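Local coordinates for beta-fructofuranosidase (Bifidobacterium adolescentis, PDB 6NOB), which probably hydrolyses terminal, non-reducing beta-D-fructofuranoside units from sucrose and related fructosides, as a member of glycoside hydrolase family 32, at residues Arg127-Pro132 / Gly470-Pro475; Arg141-Phe146 / Trp160-Ser165; Asp266-Lys271 / Thr373-Asp378. All blocks are in the same frame, centred on the assembly; numbering follows the deposited sequence.

Contact 1: residues Arg127-Pro132 / Gly470-Pro475; sequences RWMNDP and GMMSLP
M129 and G470 bring two strands together almost in parallel: their CA atoms lie 5.0 Å apart, and the touching parts run only 22° from one another. This pairing of strands 127-138 and 468-481 is consistent with the ring closure of the five-bladed beta-propeller known for family 32, where the first blade meets the last. On the backbone, R127 and M129 both bond to N469, just ahead of G470, and from there on the contact is carried by sulfur and methyl groups. M129 is bent at its last torsion, which lays CE 3.5 Å from G470 O and beside the CA of M471. M472 is folded at chi2 (-66°), and its methyl is packed between M129 and P132: CE sits 3.7 Å from M129 SD and as far from P132 CB, with F146 packing on both methionines. W128-P132 belongs to the WMNDP motif, whose aspartate is the nucleophile in relatives, probably D131 here; D131 OD2 is hydrogen-bonded to S196 OG. N130 links its neighbours, OD1 receiving W128 NE1 and ND2 donating to D131 OD1 at 3.0 Å from above the carboxylate plane. The backbone oxygen of N130 lies 3.2 Å from M472 CE.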
loop_
_atom_site.group_PDB
_atom_site.type_symbol
_atom_site.label_atom_id
_atom_site.label_comp_id
_atom_site.label_asym_id
_atom_site.label_seq_id
_atom_site.Cartn_x
_atom_site.Cartn_y
_atom_site.Cartn_z
ATOM N N ARG A 127 -8.079 -10.532 7.498
ATOM C CA ARG A 127 -7.287 -11.178 6.453
ATOM C C ARG A 127 -6.164 -10.268 5.955
ATOM O O ARG A 127 -5.754 -9.342 6.661
ATOM C CB ARG A 127 -8.186 -11.630 5.295
ATOM C CG ARG A 127 -9.475 -12.339 5.729
ATOM C CD ARG A 127 -9.214 -13.705 6.364
ATOM N NE ARG A 127 -9.019 -13.630 7.811
ATOM C CZ ARG A 127 -10.006 -13.624 8.702
ATOM N NH1 ARG A 127 -11.267 -13.679 8.300
ATOM N NH2 ARG A 127 -9.733 -13.556 9.999
ATOM N N TRP A 128 -5.660 -10.524 4.748
ATOM C CA TRP A 128 -4.413 -9.938 4.265
ATOM C C TRP A 128 -4.665 -8.834 3.246
ATOM O O TRP A 128 -5.552 -8.949 2.395
ATOM C CB TRP A 128 -3.520 -11.013 3.633
ATOM C CG TRP A 128 -2.378 -10.472 2.811
ATOM C CD1 TRP A 128 -2.431 -10.028 1.517
ATOM C CD2 TRP A 128 -1.008 -10.347 3.219
ATOM N NE1 TRP A 128 -1.186 -9.620 1.104
ATOM C CE2 TRP A 128 -0.295 -9.808 2.127
ATOM C CE3 TRP A 128 -0.317 -10.632 4.400
ATOM C CZ2 TRP A 128 1.075 -9.550 2.183
ATOM C CZ3 TRP A 128 1.044 -10.376 4.453
ATOM C CH2 TRP A 128 1.724 -9.842 3.350
ATOM N N MET A 129 -3.844 -7.784 3.317
ATOM C CA MET A 129 -3.853 -6.697 2.346
ATOM C C MET A 129 -2.428 -6.204 2.126
ATOM O O MET A 129 -1.658 -6.094 3.086
ATOM C CB MET A 129 -4.736 -5.536 2.825
ATOM C CG MET A 129 -4.560 -4.248 2.028
ATOM S SD MET A 129 -5.482 -2.847 2.694
ATOM C CE MET A 129 -4.454 -2.380 4.080
ATOM N N ASN A 130 -2.070 -5.909 0.868
ATOM C CA ASN A 130 -0.839 -5.154 0.639
ATOM C C ASN A 130 -1.060 -3.912 -0.232
ATOM O O ASN A 130 -1.698 -2.956 0.223
ATOM C CB ASN A 130 0.287 -6.048 0.076
ATOM C CG ASN A 130 -0.166 -7.004 -1.011
ATOM O OD1 ASN A 130 -0.990 -7.885 -0.779
ATOM N ND2 ASN A 130 0.429 -6.873 -2.192
ATOM N N ASP A 131 -0.551 -3.912 -1.465
ATOM C CA ASP A 131 -0.332 -2.676 -2.213
ATOM C C ASP A 131 -1.624 -1.877 -2.381
ATOM O O ASP A 131 -2.683 -2.460 -2.640
ATOM C CB ASP A 131 0.220 -2.978 -3.608
ATOM C CG ASP A 131 1.492 -3.789 -3.587
ATOM O OD1 ASP A 131 1.876 -4.312 -2.519
ATOM O OD2 ASP A 131 2.104 -3.899 -4.667
ATOM N N PRO A 132 -1.569 -0.546 -2.285
ATOM C CA PRO A 132 -2.698 0.276 -2.741
ATOM C C PRO A 132 -2.734 0.337 -4.260
ATOM O O PRO A 132 -1.696 0.426 -4.921
ATOM C CB PRO A 132 -2.398 1.654 -2.137
ATOM C CG PRO A 132 -0.905 1.690 -2.045
ATOM C CD PRO A 132 -0.473 0.275 -1.738
ATOM N N GLY A 470 -1.995 -5.908 7.505
ATOM C CA GLY A 470 -1.772 -4.878 6.515
ATOM C C GLY A 470 -2.478 -3.580 6.836
ATOM O O GLY A 470 -3.623 -3.580 7.301
ATOM N N MET A 471 -1.797 -2.462 6.606
ATOM C CA MET A 471 -2.420 -1.156 6.733
ATOM C C MET A 471 -1.780 -0.218 5.723
ATOM O O MET A 471 -0.677 -0.463 5.227
ATOM C CB MET A 471 -2.295 -0.594 8.157
ATOM C CG MET A 471 -0.994 0.131 8.436
ATOM S SD MET A 471 -0.963 0.888 10.071
ATOM C CE MET A 471 -0.907 -0.558 11.123
ATOM N N MET A 472 -2.495 0.856 5.411
ATOM C CA MET A 472 -1.968 1.900 4.550
ATOM C C MET A 472 -1.413 3.037 5.395
ATOM O O MET A 472 -1.838 3.262 6.531
ATOM C CB MET A 472 -3.042 2.432 3.601
ATOM C CG MET A 472 -3.692 1.357 2.751
ATOM S SD MET A 472 -2.532 0.609 1.591
ATOM C CE MET A 472 -3.647 -0.420 0.653
ATOM N N SER A 473 -0.441 3.741 4.825
ATOM C CA SER A 473 0.075 4.952 5.429
ATOM C C SER A 473 -1.016 6.023 5.482
ATOM O O SER A 473 -2.087 5.895 4.881
ATOM C CB SER A 473 1.285 5.447 4.638
ATOM O OG SER A 473 0.880 6.005 3.397
ATOM N N LEU A 474 -0.747 7.080 6.239
ATOM C CA LEU A 474 -1.622 8.231 6.094
ATOM C C LEU A 474 -1.259 8.975 4.809
ATOM O O LEU A 474 -0.077 9.082 4.472
ATOM C CB LEU A 474 -1.504 9.159 7.304
ATOM C CG LEU A 474 -2.075 8.617 8.619
ATOM C CD1 LEU A 474 -1.687 9.500 9.799
ATOM C CD2 LEU A 474 -3.591 8.472 8.536
ATOM N N PRO A 475 -2.248 9.466 4.061
ATOM C CA PRO A 475 -1.957 10.049 2.741
ATOM C C PRO A 475 -1.031 11.253 2.844
ATOM O O PRO A 475 -1.251 12.164 3.647
ATOM C CB PRO A 475 -3.340 10.438 2.207
ATOM C CG PRO A 475 -4.232 10.487 3.410
ATOM C CD PRO A 475 -3.688 9.473 4.369
#

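Contact 2: residues Arg141-Phe146 / Trp160-Ser165; sequences RYHLFF and WGHAVS
Y142 N donates to S165 O at 2.7 Å, the link at the end away from the turn of an antiparallel beta hairpin formed by strands 141-149 and 159-165, in what is probably the first propeller blade. S165 N returns a bond to Y142 O. The pairs L144-A163 and F146-G161 repeat this two-way exchange. Between them, the non-hydrogen-bonded pairs H143-V164 and F145-H162 place a row of rings on one face of the sheet. With CG anti to the backbone N (chi1 -169°), the ring of H162 stands between H143 and F145. Its NE2 meets ND1 of H143 at 2.9 Å in a nearly straight hydrogen bond that leaves open which imidazole donates; each ring is used at its edge, so the two stand rim to rim. The F145 ring lies beside H162 in an offset stack, centroids 3.9 Å apart and planes 13° from parallel, with F145 CE2 over the imidazole centre. V164 CG2 lies over the centre of one face of the H143 ring in a CH-pi contact, while F145 CB rests 3.6 Å from W160 CE3 and W160 NE1 is hydrogen-bonded to F195 O. Strand 216-227 covers this cluster, with I217 on H143 and L219 on F145 and W160. On the reverse face, F146 has CG between its backbone N and carbonyl carbon (chi1 51°), a torsion that turns the ring back across the hairpin, where G161 CA sits over its face, 3.6 Å from the centroid.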
loop_
_atom_site.group_PDB
_atom_site.type_symbol
_atom_site.label_atom_id
_atom_site.label_comp_id
_atom_site.label_asym_id
_atom_site.label_seq_id
_atom_site.Cartn_x
_atom_site.Cartn_y
_atom_site.Cartn_z
ATOM N N ARG A 141 -15.347 11.590 -5.138
ATOM C CA ARG A 141 -14.870 10.685 -4.104
ATOM C C ARG A 141 -13.451 10.225 -4.404
ATOM O O ARG A 141 -13.050 10.102 -5.565
ATOM C CB ARG A 141 -15.782 9.462 -3.974
ATOM C CG ARG A 141 -17.229 9.784 -3.647
ATOM C CD ARG A 141 -18.079 8.526 -3.703
ATOM N NE ARG A 141 -19.454 8.803 -4.106
ATOM C CZ ARG A 141 -20.477 8.870 -3.260
ATOM N NH1 ARG A 141 -21.697 9.127 -3.713
ATOM N NH2 ARG A 141 -20.280 8.677 -1.962
ATOM N N TYR A 142 -12.691 9.978 -3.339
ATOM C CA TYR A 142 -11.383 9.345 -3.448
ATOM C C TYR A 142 -11.560 7.835 -3.391
ATOM O O TYR A 142 -12.248 7.319 -2.503
ATOM C CB TYR A 142 -10.452 9.808 -2.327
ATOM C CG TYR A 142 -10.242 11.303 -2.271
ATOM C CD1 TYR A 142 -9.332 11.928 -3.113
ATOM C CD2 TYR A 142 -10.950 12.090 -1.371
ATOM C CE1 TYR A 142 -9.134 13.293 -3.062
ATOM C CE2 TYR A 142 -10.759 13.458 -1.314
ATOM C CZ TYR A 142 -9.849 14.053 -2.163
ATOM O OH TYR A 142 -9.653 15.413 -2.114
ATOM N N HIS A 143 -10.941 7.132 -4.332
ATOM C CA HIS A 143 -11.090 5.690 -4.458
ATOM C C HIS A 143 -9.781 5.004 -4.104
ATOM O O HIS A 143 -8.725 5.348 -4.646
ATOM C CB HIS A 143 -11.527 5.302 -5.871
ATOM C CG HIS A 143 -12.991 5.486 -6.117
ATOM N ND1 HIS A 143 -13.886 4.438 -6.100
ATOM C CD2 HIS A 143 -13.721 6.599 -6.368
ATOM C CE1 HIS A 143 -15.102 4.896 -6.341
ATOM N NE2 HIS A 143 -15.029 6.204 -6.507
ATOM N N LEU A 144 -9.860 4.033 -3.201
ATOM C CA LEU A 144 -8.710 3.252 -2.767
ATOM C C LEU A 144 -8.988 1.783 -3.059
ATOM O O LEU A 144 -9.861 1.174 -2.429
ATOM C CB LEU A 144 -8.432 3.472 -1.281
ATOM C CG LEU A 144 -7.436 2.532 -0.604
ATOM C CD1 LEU A 144 -6.065 2.638 -1.251
ATOM C CD2 LEU A 144 -7.359 2.851 0.878
ATOM N N PHE A 145 -8.268 1.225 -4.024
ATOM C CA PHE A 145 -8.233 -0.214 -4.228
ATOM C C PHE A 145 -6.981 -0.772 -3.564
ATOM O O PHE A 145 -6.042 -0.036 -3.249
ATOM C CB PHE A 145 -8.250 -0.569 -5.719
ATOM C CG PHE A 145 -9.433 -0.012 -6.470
ATOM C CD1 PHE A 145 -9.412 1.281 -6.972
ATOM C CD2 PHE A 145 -10.561 -0.790 -6.687
ATOM C CE1 PHE A 145 -10.497 1.788 -7.666
ATOM C CE2 PHE A 145 -11.649 -0.288 -7.382
ATOM C CZ PHE A 145 -11.618 1.000 -7.871
ATOM N N PHE A 146 -6.972 -2.084 -3.339
ATOM C CA PHE A 146 -5.812 -2.664 -2.679
ATOM C C PHE A 146 -5.716 -4.156 -2.951
ATOM O O PHE A 146 -6.726 -4.853 -3.075
ATOM C CB PHE A 146 -5.832 -2.407 -1.166
ATOM C CG PHE A 146 -7.116 -2.793 -0.487
ATOM C CD1 PHE A 146 -8.148 -1.874 -0.346
ATOM C CD2 PHE A 146 -7.283 -4.068 0.036
ATOM C CE1 PHE A 146 -9.328 -2.224 0.290
ATOM C CE2 PHE A 146 -8.456 -4.424 0.680
ATOM C CZ PHE A 146 -9.482 -3.503 0.805
ATOM N N TRP A 160 -8.594 -7.671 -5.639
ATOM C CA TRP A 160 -8.613 -6.226 -5.435
ATOM C C TRP A 160 -9.714 -5.895 -4.435
ATOM O O TRP A 160 -10.899 -6.105 -4.716
ATOM C CB TRP A 160 -8.845 -5.481 -6.748
ATOM C CG TRP A 160 -7.604 -5.205 -7.536
ATOM C CD1 TRP A 160 -6.536 -6.035 -7.708
ATOM C CD2 TRP A 160 -7.309 -4.011 -8.269
ATOM N NE1 TRP A 160 -5.594 -5.432 -8.506
ATOM C CE2 TRP A 160 -6.045 -4.188 -8.862
ATOM C CE3 TRP A 160 -7.992 -2.810 -8.480
ATOM C CZ2 TRP A 160 -5.448 -3.207 -9.651
ATOM C CZ3 TRP A 160 -7.397 -1.838 -9.260
ATOM C CH2 TRP A 160 -6.140 -2.041 -9.838
ATOM N N GLY A 161 -9.323 -5.387 -3.267
ATOM C CA GLY A 161 -10.276 -4.763 -2.376
ATOM C C GLY A 161 -10.597 -3.352 -2.829
ATOM O O GLY A 161 -9.950 -2.795 -3.714
ATOM N N HIS A 162 -11.616 -2.759 -2.210
ATOM C CA HIS A 162 -12.100 -1.464 -2.674
ATOM C C HIS A 162 -12.736 -0.695 -1.527
ATOM O O HIS A 162 -13.574 -1.235 -0.798
ATOM C CB HIS A 162 -13.104 -1.644 -3.820
ATOM C CG HIS A 162 -13.453 -0.372 -4.531
ATOM N ND1 HIS A 162 -14.522 -0.275 -5.396
ATOM C CD2 HIS A 162 -12.879 0.853 -4.504
ATOM C CE1 HIS A 162 -14.589 0.955 -5.874
ATOM N NE2 HIS A 162 -13.603 1.659 -5.348
ATOM N N ALA A 163 -12.336 0.569 -1.379
ATOM C CA ALA A 163 -12.900 1.468 -0.383
ATOM C C ALA A 163 -12.974 2.869 -0.971
ATOM O O ALA A 163 -12.200 3.225 -1.864
ATOM C CB ALA A 163 -12.075 1.480 0.913
ATOM N N VAL A 164 -13.909 3.667 -0.460
ATOM C CA VAL A 164 -14.175 4.994 -0.995
ATOM C C VAL A 164 -14.237 5.990 0.156
ATOM O O VAL A 164 -14.551 5.630 1.295
ATOM C CB VAL A 164 -15.477 5.004 -1.829
ATOM C CG1 VAL A 164 -16.706 5.031 -0.924
ATOM C CG2 VAL A 164 -15.478 6.161 -2.803
ATOM N N SER A 165 -13.917 7.250 -0.137
ATOM C CA SER A 165 -13.822 8.250 0.917
ATOM C C SER A 165 -14.077 9.635 0.344
ATOM O O SER A 165 -13.804 9.899 -0.830
ATOM C CB SER A 165 -12.446 8.217 1.596
ATOM O OG SER A 165 -12.172 9.413 2.309
#

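Contact 3: residues Asp266-Lys271 / Thr373-Asp378; sequences DFRDPK and TYECPD
Two family 32 signatures meet here, the Arg-Asp-Pro motif of R268-P270 and the Glu-Cys motif of E375-C376, on two segments from probably neighbouring propeller blades, whose end-to-end directions differ by 6°. R268 forms a salt bridge with E375, gripping it side-on: NE (3.2 Å) and NH2 (3.0 Å) both donate to the single oxygen OE2. R268 has CG between its backbone N and carbonyl carbon (chi1 61°) and is extended from there to NE, which carries the guanidinium to E375. The guanidinium and carboxylate planes are 85° apart; NE uses the anti lone pair of OE2, while NH2 comes from above the carboxylate plane. NH1 donates almost straight to D266 OD1 at 2.9 Å within its own guanidinium plane. E236 is a further partner of NH1, and R372 pairs with D266 OD2, extending the charged network. D269, the next residue, directs its side chain toward segment 373-378, and its OD2 accepts C376 N at 2.7 Å, where that segment turns a corner. P377 follows with its CD 3.2 Å from D269 O. The methylenes of K271 lie against the D378 carboxylate, CD 3.4 Å from OD1, while NZ and OD1, too distant for a salt bridge, are joined by a water that accepts from NZ and donates to OD1. S440 also holds both, the lysine by its O and the aspartate OD2 by its OG. In relatives the first motif's aspartate steadies the transition state and the second's glutamate is the acid/base, probably D269 and E375 here, a juxtaposition of motifs characteristic of the family 32 active site.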
loop_
_atom_site.group_PDB
_atom_site.type_symbol
_atom_site.label_atom_id
_atom_site.label_comp_id
_atom_site.label_asym_id
_atom_site.label_seq_id
_atom_site.Cartn_x
_atom_site.Cartn_y
_atom_site.Cartn_z
ATOM N N ASP A 266 9.666 -10.721 -14.351
ATOM C CA ASP A 266 9.022 -9.712 -13.519
ATOM C C ASP A 266 8.750 -8.471 -14.362
ATOM O O ASP A 266 9.686 -7.804 -14.819
ATOM C CB ASP A 266 9.908 -9.367 -12.325
ATOM C CG ASP A 266 10.237 -10.578 -11.469
ATOM O OD1 ASP A 266 9.325 -11.073 -10.776
ATOM O OD2 ASP A 266 11.404 -11.031 -11.491
ATOM N N PHE A 267 7.472 -8.159 -14.565
ATOM C CA PHE A 267 7.067 -7.090 -15.469
ATOM C C PHE A 267 5.675 -6.628 -15.060
ATOM O O PHE A 267 4.677 -7.099 -15.616
ATOM C CB PHE A 267 7.106 -7.598 -16.916
ATOM C CG PHE A 267 6.487 -6.666 -17.925
ATOM C CD1 PHE A 267 7.041 -5.421 -18.176
ATOM C CD2 PHE A 267 5.373 -7.058 -18.654
ATOM C CE1 PHE A 267 6.478 -4.572 -19.117
ATOM C CE2 PHE A 267 4.811 -6.219 -19.595
ATOM C CZ PHE A 267 5.364 -4.972 -19.825
ATOM N N ARG A 268 5.583 -5.724 -14.083
ATOM C CA ARG A 268 4.323 -5.542 -13.377
ATOM C C ARG A 268 4.162 -4.109 -12.879
ATOM O O ARG A 268 5.044 -3.258 -13.037
ATOM C CB ARG A 268 4.225 -6.525 -12.210
ATOM C CG ARG A 268 5.319 -6.372 -11.169
ATOM C CD ARG A 268 5.049 -7.296 -9.987
ATOM N NE ARG A 268 6.224 -7.487 -9.143
ATOM C CZ ARG A 268 7.173 -8.387 -9.376
ATOM N NH1 ARG A 268 7.092 -9.179 -10.438
ATOM N NH2 ARG A 268 8.206 -8.493 -8.550
ATOM N N ASP A 269 2.998 -3.861 -12.272
ATOM C CA ASP A 269 2.617 -2.633 -11.583
ATOM C C ASP A 269 2.555 -1.441 -12.535
ATOM O O ASP A 269 3.257 -0.443 -12.323
ATOM C CB ASP A 269 3.591 -2.351 -10.437
ATOM C CG ASP A 269 3.786 -3.551 -9.521
ATOM O OD1 ASP A 269 2.890 -4.421 -9.465
ATOM O OD2 ASP A 269 4.842 -3.623 -8.857
ATOM N N PRO A 270 1.711 -1.483 -13.567
ATOM C CA PRO A 270 1.668 -0.368 -14.521
ATOM C C PRO A 270 1.101 0.886 -13.881
ATOM O O PRO A 270 0.112 0.838 -13.146
ATOM C CB PRO A 270 0.747 -0.886 -15.630
ATOM C CG PRO A 270 -0.161 -1.840 -14.922
ATOM C CD PRO A 270 0.686 -2.500 -13.865
ATOM N N LYS A 271 1.738 2.018 -14.173
ATOM C CA LYS A 271 1.296 3.323 -13.690
ATOM C C LYS A 271 1.167 4.245 -14.895
ATOM O O LYS A 271 2.164 4.549 -15.556
ATOM C CB LYS A 271 2.271 3.888 -12.657
ATOM C CG LYS A 271 1.601 4.459 -11.416
ATOM C CD LYS A 271 0.704 5.629 -11.775
ATOM C CE LYS A 271 -0.009 6.177 -10.556
ATOM N NZ LYS A 271 -0.908 7.311 -10.920
ATOM N N THR A 373 14.926 -6.311 -9.105
ATOM C CA THR A 373 14.014 -5.675 -10.046
ATOM C C THR A 373 13.247 -4.587 -9.306
ATOM O O THR A 373 13.325 -4.467 -8.080
ATOM C CB THR A 373 13.055 -6.698 -10.669
ATOM O OG1 THR A 373 12.352 -6.103 -11.767
ATOM C CG2 THR A 373 12.054 -7.196 -9.636
ATOM N N TYR A 374 12.513 -3.787 -10.072
ATOM C CA TYR A 374 11.655 -2.762 -9.505
ATOM C C TYR A 374 10.314 -3.357 -9.090
ATOM O O TYR A 374 9.892 -4.408 -9.577
ATOM C CB TYR A 374 11.415 -1.636 -10.512
ATOM C CG TYR A 374 12.392 -0.488 -10.447
ATOM C CD1 TYR A 374 12.602 0.211 -9.264
ATOM C CD2 TYR A 374 13.090 -0.087 -11.578
ATOM C CE1 TYR A 374 13.492 1.271 -9.211
ATOM C CE2 TYR A 374 13.980 0.971 -11.534
ATOM C CZ TYR A 374 14.175 1.647 -10.350
ATOM O OH TYR A 374 15.062 2.699 -10.307
ATOM N N GLU A 375 9.642 -2.658 -8.180
ATOM C CA GLU A 375 8.249 -2.920 -7.858
ATOM C C GLU A 375 7.544 -1.586 -7.648
ATOM O O GLU A 375 8.130 -0.647 -7.104
ATOM C CB GLU A 375 8.107 -3.808 -6.612
ATOM C CG GLU A 375 8.287 -5.296 -6.901
ATOM C CD GLU A 375 7.802 -6.188 -5.774
ATOM O OE1 GLU A 375 8.116 -5.895 -4.601
ATOM O OE2 GLU A 375 7.108 -7.187 -6.063
ATOM N N CYS A 376 6.296 -1.507 -8.111
ATOM C CA CYS A 376 5.419 -0.354 -7.934
ATOM C C CYS A 376 6.070 0.948 -8.391
ATOM O O CYS A 376 6.370 1.818 -7.564
ATOM C CB CYS A 376 4.985 -0.244 -6.469
ATOM S SG CYS A 376 4.113 -1.718 -5.867
ATOM N N PRO A 377 6.290 1.126 -9.690
ATOM C CA PRO A 377 6.886 2.369 -10.181
ATOM C C PRO A 377 5.842 3.471 -10.303
ATOM O O PRO A 377 4.635 3.244 -10.216
ATOM C CB PRO A 377 7.427 1.970 -11.553
ATOM C CG PRO A 377 6.443 0.949 -12.028
ATOM C CD PRO A 377 6.005 0.188 -10.791
ATOM N N ASP A 378 6.339 4.685 -10.516
ATOM C CA ASP A 378 5.485 5.845 -10.710
ATOM C C ASP A 378 6.314 6.932 -11.374
ATOM O O ASP A 378 7.498 7.092 -11.066
ATOM C CB ASP A 378 4.898 6.346 -9.384
ATOM C CG ASP A 378 3.586 7.093 -9.567
ATOM O OD1 ASP A 378 3.298 7.523 -10.705
ATOM O OD2 ASP A 378 2.841 7.246 -8.575
HETATM O O HOH W 1 1.098 9.065 -11.561
#

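How the contacts relate
Contacts 1 and 2 lie side by side, centres 11 Å apart, and share a sheet in which strands 127-138 and 141-149 are neighbours. They touch through F146, whose CD2 lies 3.4 Å from M129 CG. Contact 3 belongs to other sheets, its centre about 17 Å from that of contact 1 and about 20 Å from that of contact 2. It nevertheless reaches contact 1 where C376 SG packs 3.2 Å from D131 OD2. Along the chain, contact 2 closes before contact 3 opens, and both fall between the two halves of contact 1. Such an order suits a ring of blades whose long-range closure brings the probable catalytic motifs together.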